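Local coordinates for phosphorylated carbohydrates phosphatase TM_1254 (Thermotoga maritima msb8, PDB 3KBB), which dephosphorylates phosphorylated sugars such as erythrose 4-phosphate, fructose 6-phosphate and mannose 6-phosphate with the help of a divalent metal cation, at residues Met1-Ile5 and Val149-Val155; Gly10-Thr15 and Leu83-Val89; Leu103-Thr109 and Phe127-Gly133; Asp165-Glu171 and Leu194-Ala199. One frame throughout, in Å; residues are numbered along the deposited sequence. Where two conformers were deposited one is given.

Contact 1: residues Met1-Ile5 and Val149-Val155; sequences MEAVI and VLERLNV
I5 and V149 meet tip to tip, CD1 of the isoleucine lying 3.7 Å from CG1 of the valine, at the tightly packed end of this strand-helix contact. I5 carries CG1 beside its backbone N (chi1 -52°) and keeps chi2 extended, which pushes CD1 out over the helix; L150 CD2 comes only to 4.5 Å from I5 CD1. L153 fills the middle. Its CD1 rests 3.8 Å from A3 CB, and the same methyl reaches I5 CG1 at 4.2 Å, so one leucine branch bridges two residues that project from the same side of the strand. Between them, V4 turns to the other face of the sheet. The buried part is hydrocarbon against hydrocarbon, and no hydrogen bond crosses between the segments. Toward the chain terminus the packing thins. V155, beyond the helix end where N154 takes up positive phi, lays CG2 at 4.2 Å from A3 CB and CG1 at 3.9 Å from E2 OE1. The side chains of E2 and V155 run alongside each other with opposite headings, both partly exposed, and the carboxylate of E2 has a long, weak ion pair to K159. The segment 149-153 runs largely antiparallel to 3-5, at 147°, as expected of the helix in a beta-alpha-beta crossover between parallel strands. Helix 144-153 leads from strand 129-131 to strand 160-164, and on the way V149 packs on A104, A106 and V131 while L153 packs on A104 and V129, spanning strands 3-7, 102-106 and 129-131.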
loop_
_atom_site.group_PDB
_atom_site.type_symbol
_atom_site.label_atom_id
_atom_site.label_comp_id
_atom_site.label_asym_id
_atom_site.label_seq_id
_atom_site.Cartn_x
_atom_site.Cartn_y
_atom_site.Cartn_z
HETATM N N MSE A 1 21.990 10.976 -3.720
HETATM C CA MSE A 1 20.523 10.737 -3.889
HETATM C C MSE A 1 19.843 11.943 -3.256
HETATM O O MSE A 1 20.371 12.525 -2.291
HETATM C CB MSE A 1 20.143 9.460 -3.168
HETATM C CG MSE A 1 18.964 8.703 -3.759
HETATM SE SE MSE A 1 19.204 8.095 -5.550
HETATM C CE MSE A 1 20.488 6.615 -5.134
ATOM N N GLU A 2 18.680 12.325 -3.772
ATOM C CA GLU A 2 18.004 13.501 -3.246
ATOM C C GLU A 2 16.677 13.176 -2.599
ATOM O O GLU A 2 16.181 13.943 -1.766
ATOM C CB GLU A 2 17.849 14.559 -4.329
ATOM C CG GLU A 2 19.203 15.193 -4.682
ATOM C CD GLU A 2 19.118 16.389 -5.610
ATOM O OE1 GLU A 2 17.997 16.864 -5.898
ATOM O OE2 GLU A 2 20.198 16.866 -6.046
ATOM N N ALA A 3 16.100 12.032 -2.967
ATOM C CA ALA A 3 14.877 11.621 -2.307
ATOM C C ALA A 3 14.680 10.112 -2.329
ATOM O O ALA A 3 15.211 9.405 -3.190
ATOM C CB ALA A 3 13.656 12.301 -2.942
ATOM N N VAL A 4 13.909 9.653 -1.350
ATOM C CA VAL A 4 13.465 8.263 -1.301
ATOM C C VAL A 4 11.928 8.260 -1.224
ATOM O O VAL A 4 11.339 8.998 -0.418
ATOM C CB VAL A 4 14.054 7.523 -0.081
ATOM C CG1 VAL A 4 13.555 6.074 -0.010
ATOM C CG2 VAL A 4 15.603 7.515 -0.135
ATOM N N ILE A 5 11.292 7.507 -2.125
ATOM C CA ILE A 5 9.844 7.453 -2.211
ATOM C C ILE A 5 9.326 6.060 -1.805
ATOM O O ILE A 5 9.823 5.050 -2.307
ATOM C CB ILE A 5 9.371 7.759 -3.658
ATOM C CG1 ILE A 5 9.980 9.089 -4.201
ATOM C CG2 ILE A 5 7.852 7.777 -3.672
ATOM C CD1 ILE A 5 9.850 9.261 -5.738
ATOM N N VAL A 149 4.698 13.283 -7.407
ATOM C CA VAL A 149 5.673 13.159 -6.300
ATOM C C VAL A 149 6.974 13.888 -6.658
ATOM O O VAL A 149 7.503 14.643 -5.805
ATOM C CB VAL A 149 5.991 11.672 -5.930
ATOM C CG1 VAL A 149 7.116 11.607 -4.839
ATOM C CG2 VAL A 149 4.731 10.998 -5.376
ATOM N N LEU A 150 7.485 13.655 -7.881
ATOM C CA LEU A 150 8.714 14.304 -8.369
ATOM C C LEU A 150 8.552 15.824 -8.394
ATOM O O LEU A 150 9.448 16.553 -8.001
ATOM C CB LEU A 150 9.136 13.783 -9.730
ATOM C CG LEU A 150 9.528 12.295 -9.780
ATOM C CD1 LEU A 150 9.715 11.849 -11.217
ATOM C CD2 LEU A 150 10.839 12.200 -8.967
ATOM N N GLU A 151 7.373 16.265 -8.837
ATOM C CA GLU A 151 7.050 17.699 -8.890
ATOM C C GLU A 151 7.080 18.341 -7.538
ATOM O O GLU A 151 7.705 19.401 -7.372
ATOM C CB GLU A 151 5.704 17.923 -9.552
ATOM C CG GLU A 151 5.384 19.435 -9.732
ATOM C CD GLU A 151 4.249 19.652 -10.680
ATOM O OE1 GLU A 151 3.210 18.984 -10.498
ATOM O OE2 GLU A 151 4.415 20.478 -11.610
ATOM N N ARG A 152 6.380 17.741 -6.575
ATOM C CA ARG A 152 6.286 18.269 -5.247
ATOM C C ARG A 152 7.645 18.215 -4.515
ATOM O O ARG A 152 7.946 19.085 -3.708
ATOM C CB ARG A 152 5.217 17.546 -4.431
ATOM C CG ARG A 152 3.749 17.844 -4.920
ATOM C CD ARG A 152 2.674 17.294 -3.935
ATOM N NE ARG A 152 1.329 17.483 -4.500
ATOM C CZ ARG A 152 0.190 16.878 -4.112
ATOM N NH1 ARG A 152 0.137 16.024 -3.091
ATOM N NH2 ARG A 152 -0.935 17.185 -4.746
ATOM N N LEU A 153 8.457 17.194 -4.801
ATOM C CA LEU A 153 9.804 17.110 -4.217
ATOM C C LEU A 153 10.811 18.082 -4.883
ATOM O O LEU A 153 11.863 18.413 -4.294
ATOM C CB LEU A 153 10.346 15.696 -4.452
ATOM C CG LEU A 153 9.800 14.534 -3.640
ATOM C CD1 LEU A 153 10.275 13.249 -4.302
ATOM C CD2 LEU A 153 10.364 14.624 -2.202
ATOM N N ASN A 154 10.481 18.492 -6.100
ATOM C CA ASN A 154 11.381 19.224 -6.980
ATOM C C ASN A 154 12.739 18.520 -7.144
ATOM O O ASN A 154 13.830 19.094 -6.870
ATOM C CB ASN A 154 11.534 20.661 -6.456
ATOM C CG ASN A 154 12.289 21.542 -7.391
ATOM O OD1 ASN A 154 12.262 21.370 -8.607
ATOM N ND2 ASN A 154 12.977 22.525 -6.820
ATOM N N VAL A 155 12.669 17.248 -7.544
ATOM C CA VAL A 155 13.866 16.427 -7.787
ATOM C C VAL A 155 13.745 15.673 -9.114
ATOM O O VAL A 155 12.637 15.384 -9.598
ATOM C CB VAL A 155 14.185 15.433 -6.598
ATOM C CG1 VAL A 155 14.208 16.142 -5.268
ATOM C CG2 VAL A 155 13.149 14.322 -6.548
#

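Contact 2: residues Gly10-Thr15 and Leu83-Val89; sequences GVLMDT and LKENPGV
N86 is held against 10-15 by three hydrogen bonds. Its backbone N donates almost straight (173°) to L12 O at 2.8 Å, while the side-chain amide ND2 gives its two hydrogens to V11 O at 2.9 Å and to D14 OD1 at 3.0 Å. ND2 sits well above the carbonyl plane of V11, and it also approaches D14 OD1 from above the carboxylate plane, the amide and carboxylate being turned 61° apart. A leucine in place of N86 would lack the amide and would probably leave V11 O and D14 OD1 without this shared donor, setting the carboxylate freer to turn. The amide oxygen, N86 OD1, accepts from a water that also donates to K84 O and accepts from D14 N, which helps fix the rotation of the amide. The two segments are the connections between the Rossmann-like core and the mostly helical insert: 10-15 begins with the last three residues of the DxDGxL signature of HAD motif I, whose nucleophile by similarity is D7, and 83-89 returns from helix 64-82 to helix 89-98. Apolar contacts flank the polar centre. L83 sets CG anti to its N (chi1 -171°), and from there its CD2 meets T15 CG2 at 3.8 Å; on the far side the side chains of L12 and V89 cross at about a right angle, with L12 CD2 and V89 CG1 unusually close at 3.3 Å. Farther out, T15 OG1 bonds to D9, E85 forms a salt bridge with R90, R117 of helix 111-120 packs on T15 and L83, and F6 packs on V11 and L12.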
loop_
_atom_site.group_PDB
_atom_site.type_symbol
_atom_site.label_atom_id
_atom_site.label_comp_id
_atom_site.label_asym_id
_atom_site.label_seq_id
_atom_site.Cartn_x
_atom_site.Cartn_y
_atom_site.Cartn_z
ATOM N N GLY A 10 1.627 -2.364 1.827
ATOM C CA GLY A 10 2.501 -3.431 1.369
ATOM C C GLY A 10 3.974 -3.096 1.514
ATOM O O GLY A 10 4.831 -3.923 1.189
ATOM N N VAL A 11 4.288 -1.892 1.985
ATOM C CA VAL A 11 5.660 -1.525 2.258
ATOM C C VAL A 11 5.737 -1.030 3.681
ATOM O O VAL A 11 6.407 -1.615 4.496
ATOM C CB VAL A 11 6.203 -0.441 1.275
ATOM C CG1 VAL A 11 7.615 -0.102 1.584
ATOM C CG2 VAL A 11 6.032 -0.865 -0.197
ATOM N N LEU A 12 5.001 0.040 4.008
ATOM C CA LEU A 12 5.067 0.535 5.388
ATOM C C LEU A 12 4.266 -0.325 6.390
ATOM O O LEU A 12 4.652 -0.469 7.563
ATOM C CB LEU A 12 4.586 1.988 5.423
ATOM C CG LEU A 12 5.311 3.006 4.543
ATOM C CD1 LEU A 12 4.697 4.397 4.888
ATOM C CD2 LEU A 12 6.780 3.013 4.792
HETATM N N MSE A 13 3.158 -0.881 5.899
HETATM C CA MSE A 13 2.345 -1.807 6.657
HETATM C C MSE A 13 1.466 -2.538 5.647
HETATM O O MSE A 13 1.360 -2.122 4.491
HETATM C CB MSE A 13 1.532 -1.082 7.736
HETATM C CG MSE A 13 0.385 -0.229 7.254
HETATM SE SE MSE A 13 0.794 1.330 6.121
HETATM C CE MSE A 13 -0.580 0.734 4.914
ATOM N N ASP A 14 0.925 -3.677 6.065
ATOM C CA ASP A 14 0.197 -4.552 5.134
ATOM C C ASP A 14 -1.270 -4.756 5.561
ATOM O O ASP A 14 -1.544 -5.412 6.572
ATOM C CB ASP A 14 0.854 -5.942 5.059
ATOM C CG ASP A 14 2.321 -5.900 4.683
ATOM O OD1 ASP A 14 2.768 -4.947 4.020
ATOM O OD2 ASP A 14 3.017 -6.868 5.044
ATOM N N THR A 15 -2.200 -4.221 4.791
ATOM C CA THR A 15 -3.624 -4.395 5.146
ATOM C C THR A 15 -4.213 -5.665 4.567
ATOM O O THR A 15 -5.186 -6.219 5.136
ATOM C CB THR A 15 -4.501 -3.222 4.695
ATOM O OG1 THR A 15 -4.417 -3.073 3.260
ATOM C CG2 THR A 15 -4.076 -1.922 5.421
ATOM N N LEU A 83 -3.516 -3.625 12.744
ATOM C CA LEU A 83 -2.579 -3.103 11.744
ATOM C C LEU A 83 -1.369 -2.543 12.465
ATOM O O LEU A 83 -1.509 -1.716 13.341
ATOM C CB LEU A 83 -3.223 -2.053 10.843
ATOM C CG LEU A 83 -2.417 -1.576 9.615
ATOM C CD1 LEU A 83 -2.058 -2.751 8.677
ATOM C CD2 LEU A 83 -3.180 -0.530 8.862
ATOM N N LYS A 84 -0.190 -3.041 12.107
ATOM C CA LYS A 84 1.051 -2.596 12.704
ATOM C C LYS A 84 2.011 -2.253 11.571
ATOM O O LYS A 84 1.875 -2.746 10.455
ATOM C CB LYS A 84 1.650 -3.710 13.558
ATOM C CG LYS A 84 0.728 -4.246 14.655
ATOM C CD LYS A 84 0.463 -3.189 15.722
ATOM C CE LYS A 84 -0.688 -3.611 16.633
ATOM N NZ LYS A 84 -1.348 -2.406 17.210
ATOM N N GLU A 85 3.001 -1.438 11.870
ATOM C CA GLU A 85 4.037 -1.141 10.913
ATOM C C GLU A 85 4.818 -2.424 10.597
ATOM O O GLU A 85 4.915 -3.334 11.449
ATOM C CB GLU A 85 4.978 -0.080 11.499
ATOM C CG GLU A 85 5.769 -0.584 12.695
ATOM C CD GLU A 85 6.240 0.547 13.589
ATOM O OE1 GLU A 85 5.424 1.056 14.372
ATOM O OE2 GLU A 85 7.424 0.912 13.545
ATOM N N ASN A 86 5.365 -2.515 9.389
ATOM C CA ASN A 86 6.241 -3.647 9.049
ATOM C C ASN A 86 7.581 -3.519 9.785
ATOM O O ASN A 86 8.090 -2.399 9.983
ATOM C CB ASN A 86 6.482 -3.735 7.554
ATOM C CG ASN A 86 5.295 -4.303 6.828
ATOM O OD1 ASN A 86 4.520 -5.061 7.421
ATOM N ND2 ASN A 86 5.165 -3.995 5.537
ATOM N N PRO A 87 8.177 -4.671 10.162
ATOM C CA PRO A 87 9.469 -4.587 10.862
ATOM C C PRO A 87 10.543 -3.891 10.029
ATOM O O PRO A 87 10.676 -4.157 8.822
ATOM C CB PRO A 87 9.844 -6.070 11.103
ATOM C CG PRO A 87 8.960 -6.885 10.146
ATOM C CD PRO A 87 7.700 -6.067 10.003
ATOM N N GLY A 88 11.314 -3.025 10.686
ATOM C CA GLY A 88 12.474 -2.352 10.072
ATOM C C GLY A 88 12.126 -1.110 9.273
ATOM O O GLY A 88 13.021 -0.335 8.899
ATOM N N VAL A 89 10.835 -0.898 9.010
ATOM C CA VAL A 89 10.479 0.246 8.169
ATOM C C VAL A 89 10.700 1.606 8.890
ATOM O O VAL A 89 11.215 2.571 8.297
ATOM C CB VAL A 89 9.042 0.077 7.612
ATOM C CG1 VAL A 89 8.570 1.356 6.976
ATOM C CG2 VAL A 89 9.039 -1.068 6.632
HETATM O O HOH W 1 1.937 -4.742 8.528
#

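Contact 3: residues Leu103-Thr109 and Phe127-Gly133; sequences LALATST and FDVMVFG. With SO4 (sulfate ion), chain D.
L103 O is gripped by two backbone donors, D128 N at 2.9 Å and V129 N at 3.3 Å, and D128 returns the hold: its OD2 accepts from L103 N at 2.8 Å through the anti lone pair, while K97 makes a salt bridge to the same oxygen. From there the strands run parallel, with L105 N bonded to V129 O, V131 N to L105 O and T107 N to V131 O. L105 lays CB over one face of the F127 ring, 4.0 Å from its centroid, toward the rim. L105 and M130 share one face of the sheet, L105 CB meeting M130 CG at 3.9 Å, whereas A104 and V129 pair on the other. T107 completes the active-site end: OG1, anti to the backbone N, bonds to sulfate O1 at 2.7 Å, and S108 N donates to O4 at 2.8 Å. D9 N and K140 also bind the sulfate, consistent with the phosphate site of a HAD enzyme, T107 being at the motif II position. T107 OG1 also accepts from T109 N, an ST turn. Helix 111-120 joins the two strands as a beta-alpha-beta unit and packs on M130 and F132, helix 144-153 lies on A104, A106 and V131, and strand 3-7 pairs with 102-106.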
loop_
_atom_site.group_PDB
_atom_site.type_symbol
_atom_site.label_atom_id
_atom_site.label_comp_id
_atom_site.label_asym_id
_atom_site.label_seq_id
_atom_site.Cartn_x
_atom_site.Cartn_y
_atom_site.Cartn_z
ATOM N N LEU A 103 11.937 12.714 1.970
ATOM C CA LEU A 103 11.233 11.440 2.109
ATOM C C LEU A 103 9.834 11.671 1.595
ATOM O O LEU A 103 9.192 12.658 2.000
ATOM C CB LEU A 103 11.171 11.034 3.575
ATOM C CG LEU A 103 10.847 9.644 4.120
ATOM C CD1 LEU A 103 11.540 8.527 3.313
ATOM C CD2 LEU A 103 11.251 9.521 5.635
ATOM N N ALA A 104 9.370 10.794 0.708
ATOM C CA ALA A 104 8.034 10.974 0.160
ATOM C C ALA A 104 7.247 9.665 0.244
ATOM O O ALA A 104 7.832 8.572 0.224
ATOM C CB ALA A 104 8.075 11.433 -1.275
ATOM N N LEU A 105 5.923 9.816 0.272
ATOM C CA LEU A 105 4.976 8.709 0.267
ATOM C C LEU A 105 4.138 8.836 -1.005
ATOM O O LEU A 105 3.725 9.946 -1.373
ATOM C CB LEU A 105 4.028 8.860 1.456
ATOM C CG LEU A 105 3.074 7.679 1.395
ATOM C CD1 LEU A 105 3.668 6.452 2.069
ATOM C CD2 LEU A 105 1.692 8.027 1.924
ATOM N N ALA A 106 3.891 7.724 -1.702
ATOM C CA ALA A 106 2.946 7.724 -2.812
ATOM C C ALA A 106 1.995 6.539 -2.560
ATOM O O ALA A 106 2.442 5.417 -2.254
ATOM C CB ALA A 106 3.638 7.627 -4.168
ATOM N N THR A 107 0.693 6.777 -2.641
ATOM C CA THR A 107 -0.262 5.704 -2.422
ATOM C C THR A 107 -1.484 5.903 -3.284
ATOM O O THR A 107 -1.898 7.043 -3.498
ATOM C CB THR A 107 -0.692 5.595 -0.948
ATOM O OG1 THR A 107 -1.657 4.546 -0.802
ATOM C CG2 THR A 107 -1.296 6.938 -0.430
ATOM N N SER A 108 -2.076 4.802 -3.758
ATOM C CA SER A 108 -3.335 4.872 -4.481
ATOM C C SER A 108 -4.516 5.158 -3.540
ATOM O O SER A 108 -5.623 5.477 -3.991
ATOM C CB SER A 108 -3.590 3.532 -5.208
ATOM O OG SER A 108 -2.509 3.253 -6.091
ATOM N N THR A 109 -4.306 4.955 -2.241
ATOM C CA THR A 109 -5.354 5.139 -1.235
ATOM C C THR A 109 -5.680 6.628 -1.132
ATOM O O THR A 109 -4.755 7.437 -1.106
ATOM C CB THR A 109 -4.854 4.680 0.145
ATOM O OG1 THR A 109 -4.551 3.276 0.096
ATOM C CG2 THR A 109 -5.918 4.914 1.198
ATOM N N PHE A 127 7.427 12.197 6.676
ATOM C CA PHE A 127 7.391 12.555 5.274
ATOM C C PHE A 127 7.399 14.042 5.005
ATOM O O PHE A 127 6.728 14.803 5.702
ATOM C CB PHE A 127 6.170 11.879 4.650
ATOM C CG PHE A 127 6.312 10.372 4.625
ATOM C CD1 PHE A 127 7.104 9.786 3.650
ATOM C CD2 PHE A 127 5.758 9.598 5.616
ATOM C CE1 PHE A 127 7.300 8.426 3.631
ATOM C CE2 PHE A 127 5.897 8.217 5.615
ATOM C CZ PHE A 127 6.720 7.623 4.623
ATOM N N ASP A 128 8.144 14.428 3.983
ATOM C CA ASP A 128 8.200 15.775 3.463
ATOM C C ASP A 128 7.118 15.993 2.402
ATOM O O ASP A 128 6.523 17.083 2.292
ATOM C CB ASP A 128 9.563 15.943 2.832
ATOM C CG ASP A 128 10.691 15.764 3.864
ATOM O OD1 ASP A 128 10.746 16.561 4.831
ATOM O OD2 ASP A 128 11.505 14.812 3.743
ATOM N N VAL A 129 6.879 14.952 1.613
ATOM C CA VAL A 129 5.919 15.031 0.515
ATOM C C VAL A 129 5.045 13.794 0.595
ATOM O O VAL A 129 5.561 12.669 0.750
ATOM C CB VAL A 129 6.658 15.094 -0.845
ATOM C CG1 VAL A 129 5.747 14.731 -2.023
ATOM C CG2 VAL A 129 7.321 16.481 -1.054
HETATM N N MSE A 130 3.732 13.947 0.398
HETATM C CA MSE A 130 2.886 12.754 0.360
HETATM C C MSE A 130 1.853 12.967 -0.741
HETATM O O MSE A 130 1.271 14.064 -0.830
HETATM C CB MSE A 130 2.187 12.528 1.709
HETATM C CG MSE A 130 3.131 12.378 2.976
HETATM SE SE MSE A 130 2.153 11.768 4.510
HETATM C CE MSE A 130 1.280 13.464 5.022
ATOM N N VAL A 131 1.688 11.995 -1.631
ATOM C CA VAL A 131 0.723 12.118 -2.740
ATOM C C VAL A 131 -0.227 10.922 -2.632
ATOM O O VAL A 131 0.235 9.786 -2.363
ATOM C CB VAL A 131 1.460 12.114 -4.105
ATOM C CG1 VAL A 131 0.473 12.030 -5.251
ATOM C CG2 VAL A 131 2.343 13.386 -4.283
ATOM N N PHE A 132 -1.533 11.163 -2.858
ATOM C CA PHE A 132 -2.588 10.187 -2.574
ATOM C C PHE A 132 -3.383 9.938 -3.849
ATOM O O PHE A 132 -3.280 10.703 -4.786
ATOM C CB PHE A 132 -3.489 10.733 -1.444
ATOM C CG PHE A 132 -2.713 10.994 -0.177
ATOM C CD1 PHE A 132 -2.431 9.955 0.693
ATOM C CD2 PHE A 132 -2.238 12.266 0.094
ATOM C CE1 PHE A 132 -1.685 10.166 1.854
ATOM C CE2 PHE A 132 -1.457 12.485 1.241
ATOM C CZ PHE A 132 -1.200 11.419 2.110
ATOM N N GLY A 133 -4.141 8.848 -3.875
ATOM C CA GLY A 133 -4.755 8.406 -5.129
ATOM C C GLY A 133 -5.836 9.313 -5.676
ATOM O O GLY A 133 -6.110 9.338 -6.904
HETATM S S SO4 D . -1.164 1.768 -2.191
HETATM O O1 SO4 D . -0.368 2.203 -1.033
HETATM O O2 SO4 D . -1.135 0.312 -2.303
HETATM O O3 SO4 D . -2.594 2.081 -1.971
HETATM O O4 SO4 D . -0.692 2.325 -3.505
#

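Contact 4: residues Asp165-Glu171 and Leu194-Ala199; sequences DSKSGVE and LLEAGA. With SO4 (sulfate ion), chain E.
The motif IV loop of the HAD fold, running from D165 at the end of strand 160-164 into helix 167-175, meets the end of helix 192-196, where L194 presses on the backbone of S166 and K167. L194 CD2 lies 3.2 Å from S166 C, a tight contact, and next to K167 N, so one methyl covers the start of helix 167-175. Deeper in, V170 drives CG1 into the turn of 197-199: V170 CG1 is 3.6 Å from A197 CB and 3.5 Å from A197 O. With chi1 at 173°, CG1 is the branch directed into that turn, where it also comes close to A199 N. One turn on from K167, E171 CG touches A197 CB at 3.9 Å. Each backbone has a capping motif at its helix end. S166 is an N-cap whose OG accepts from G169 N at 2.9 Å; an alanine here would have no hydroxyl and would probably leave the N-H of G169 without its capping partner, so the first turn beneath L194 CD2 would be less firmly set. G198 has positive phi and closes a Schellman motif, with A199 N bonded to L194 O at 3.0 Å. A sulfate sits at the start of helix 167-175, its O2 held by S168 N at 2.6 Å and nearly straight (169°), as suits an anion in front of a helix N-terminus. D165 lies close to D7, the nucleophile by similarity, and touches V11 and H186; an acid at this place after the fourth core strand is characteristic of the Rossmann-like HAD phosphatases, whose motif IV acids usually help hold the metal.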
loop_
_atom_site.group_PDB
_atom_site.type_symbol
_atom_site.label_atom_id
_atom_site.label_comp_id
_atom_site.label_asym_id
_atom_site.label_seq_id
_atom_site.Cartn_x
_atom_site.Cartn_y
_atom_site.Cartn_z
ATOM N N ASP A 165 5.492 -2.211 -4.360
ATOM C CA ASP A 165 5.111 -3.585 -4.020
ATOM C C ASP A 165 4.109 -4.176 -5.017
ATOM O O ASP A 165 3.650 -5.305 -4.838
ATOM C CB ASP A 165 4.611 -3.678 -2.587
ATOM C CG ASP A 165 3.127 -3.398 -2.464
ATOM O OD1 ASP A 165 2.641 -2.474 -3.144
ATOM O OD2 ASP A 165 2.419 -4.181 -1.739
ATOM N N SER A 166 3.758 -3.425 -6.049
ATOM C CA SER A 166 2.870 -4.006 -7.102
ATOM C C SER A 166 3.419 -3.816 -8.517
ATOM O O SER A 166 4.165 -2.872 -8.786
ATOM C CB SER A 166 1.480 -3.387 -7.012
ATOM O OG SER A 166 1.473 -2.076 -7.533
ATOM N N LYS A 167 3.031 -4.710 -9.419
ATOM C CA LYS A 167 3.381 -4.572 -10.847
ATOM C C LYS A 167 3.001 -3.174 -11.336
ATOM O O LYS A 167 3.826 -2.490 -11.951
ATOM C CB LYS A 167 2.647 -5.644 -11.660
ATOM C CG LYS A 167 2.836 -5.560 -13.154
ATOM C CD LYS A 167 2.168 -6.808 -13.786
ATOM C CE LYS A 167 1.927 -6.644 -15.251
ATOM N NZ LYS A 167 0.954 -7.716 -15.684
ATOM N N SER A 168 1.752 -2.759 -11.085
ATOM C CA SER A 168 1.277 -1.466 -11.586
ATOM C C SER A 168 2.042 -0.302 -10.981
ATOM O O SER A 168 2.303 0.676 -11.686
ATOM C CB SER A 168 -0.219 -1.310 -11.335
ATOM O OG SER A 168 -0.867 -2.187 -12.248
ATOM N N GLY A 169 2.453 -0.452 -9.726
ATOM C CA GLY A 169 3.288 0.593 -9.031
ATOM C C GLY A 169 4.681 0.713 -9.670
ATOM O O GLY A 169 5.203 1.799 -9.974
ATOM N N VAL A 170 5.301 -0.434 -9.894
ATOM C CA VAL A 170 6.609 -0.428 -10.559
ATOM C C VAL A 170 6.518 0.136 -11.954
ATOM O O VAL A 170 7.341 0.942 -12.356
ATOM C CB VAL A 170 7.224 -1.852 -10.550
ATOM C CG1 VAL A 170 8.511 -1.875 -11.411
ATOM C CG2 VAL A 170 7.501 -2.305 -9.094
ATOM N N GLU A 171 5.496 -0.268 -12.710
ATOM C CA GLU A 171 5.308 0.287 -14.037
ATOM C C GLU A 171 5.164 1.808 -14.014
ATOM O O GLU A 171 5.758 2.504 -14.851
ATOM C CB GLU A 171 4.076 -0.328 -14.712
ATOM C CG GLU A 171 4.300 -1.803 -15.103
ATOM C CD GLU A 171 3.036 -2.486 -15.640
ATOM O OE1 GLU A 171 1.944 -1.880 -15.582
ATOM O OE2 GLU A 171 3.140 -3.663 -16.080
ATOM N N LEU A 194 7.267 -8.118 -10.229
ATOM C CA LEU A 194 7.901 -6.823 -9.945
ATOM C C LEU A 194 9.211 -6.703 -10.728
ATOM O O LEU A 194 9.503 -5.676 -11.309
ATOM C CB LEU A 194 8.196 -6.663 -8.463
ATOM C CG LEU A 194 6.990 -6.822 -7.505
ATOM C CD1 LEU A 194 7.479 -6.481 -6.097
ATOM C CD2 LEU A 194 5.762 -5.957 -7.922
ATOM N N LEU A 195 9.984 -7.781 -10.789
ATOM C CA LEU A 195 11.227 -7.743 -11.554
ATOM C C LEU A 195 10.920 -7.582 -13.033
ATOM O O LEU A 195 11.585 -6.807 -13.755
ATOM C CB LEU A 195 12.012 -9.046 -11.280
ATOM C CG LEU A 195 12.669 -9.187 -9.897
ATOM C CD1 LEU A 195 13.405 -10.531 -9.829
ATOM C CD2 LEU A 195 13.607 -8.060 -9.614
ATOM N N GLU A 196 9.913 -8.304 -13.514
ATOM C CA GLU A 196 9.570 -8.179 -14.930
ATOM C C GLU A 196 9.116 -6.777 -15.287
ATOM O O GLU A 196 9.375 -6.315 -16.390
ATOM C CB GLU A 196 8.542 -9.227 -15.361
ATOM C CG GLU A 196 8.950 -10.725 -15.083
ATOM C CD GLU A 196 10.454 -11.105 -15.284
ATOM O OE1 GLU A 196 10.958 -11.105 -16.438
ATOM O OE2 GLU A 196 11.112 -11.470 -14.266
ATOM N N ALA A 197 8.462 -6.087 -14.344
ATOM C CA ALA A 197 8.048 -4.692 -14.567
ATOM C C ALA A 197 9.196 -3.673 -14.493
ATOM O O ALA A 197 8.989 -2.482 -14.808
ATOM C CB ALA A 197 6.916 -4.303 -13.584
ATOM N N GLY A 198 10.374 -4.109 -14.032
ATOM C CA GLY A 198 11.532 -3.227 -14.009
ATOM C C GLY A 198 12.169 -2.987 -12.666
ATOM O O GLY A 198 13.163 -2.231 -12.573
ATOM N N ALA A 199 11.676 -3.659 -11.630
ATOM C CA ALA A 199 12.351 -3.521 -10.327
ATOM C C ALA A 199 13.810 -4.039 -10.449
ATOM O O ALA A 199 14.084 -5.023 -11.181
ATOM C CB ALA A 199 11.612 -4.256 -9.240
HETATM S S SO4 E . -1.384 -4.729 -9.963
HETATM O O1 SO4 E . -2.422 -3.747 -9.625
HETATM O O2 SO4 E . -0.110 -4.115 -9.794
HETATM O O3 SO4 E . -1.425 -5.863 -9.019
HETATM O O4 SO4 E . -1.566 -5.187 -11.346
#

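Contacts 1 and 2 are buried, contacts 3 and 4 only partly so. Contacts 1 and 3 share one sheet: V4 O lies 2.9 Å from A104 N, a probable hydrogen bond. They differ in chemistry: contact 1 is mainly hydrocarbon between helix and strand, whereas contact 3 is backbone bonding between strands that ends at a sulfate. Contact 2, at the two connections to the helical insert, is mostly polar at its centre and touches contact 3 through L12 CD1 and L105 CD1, 3.6 Å apart. Contact 4 is apolar packing between capped helix ends and reaches contact 2 where G10 lies against D165. Contacts 2, 3 and 4 all approach D7, each from a different loop.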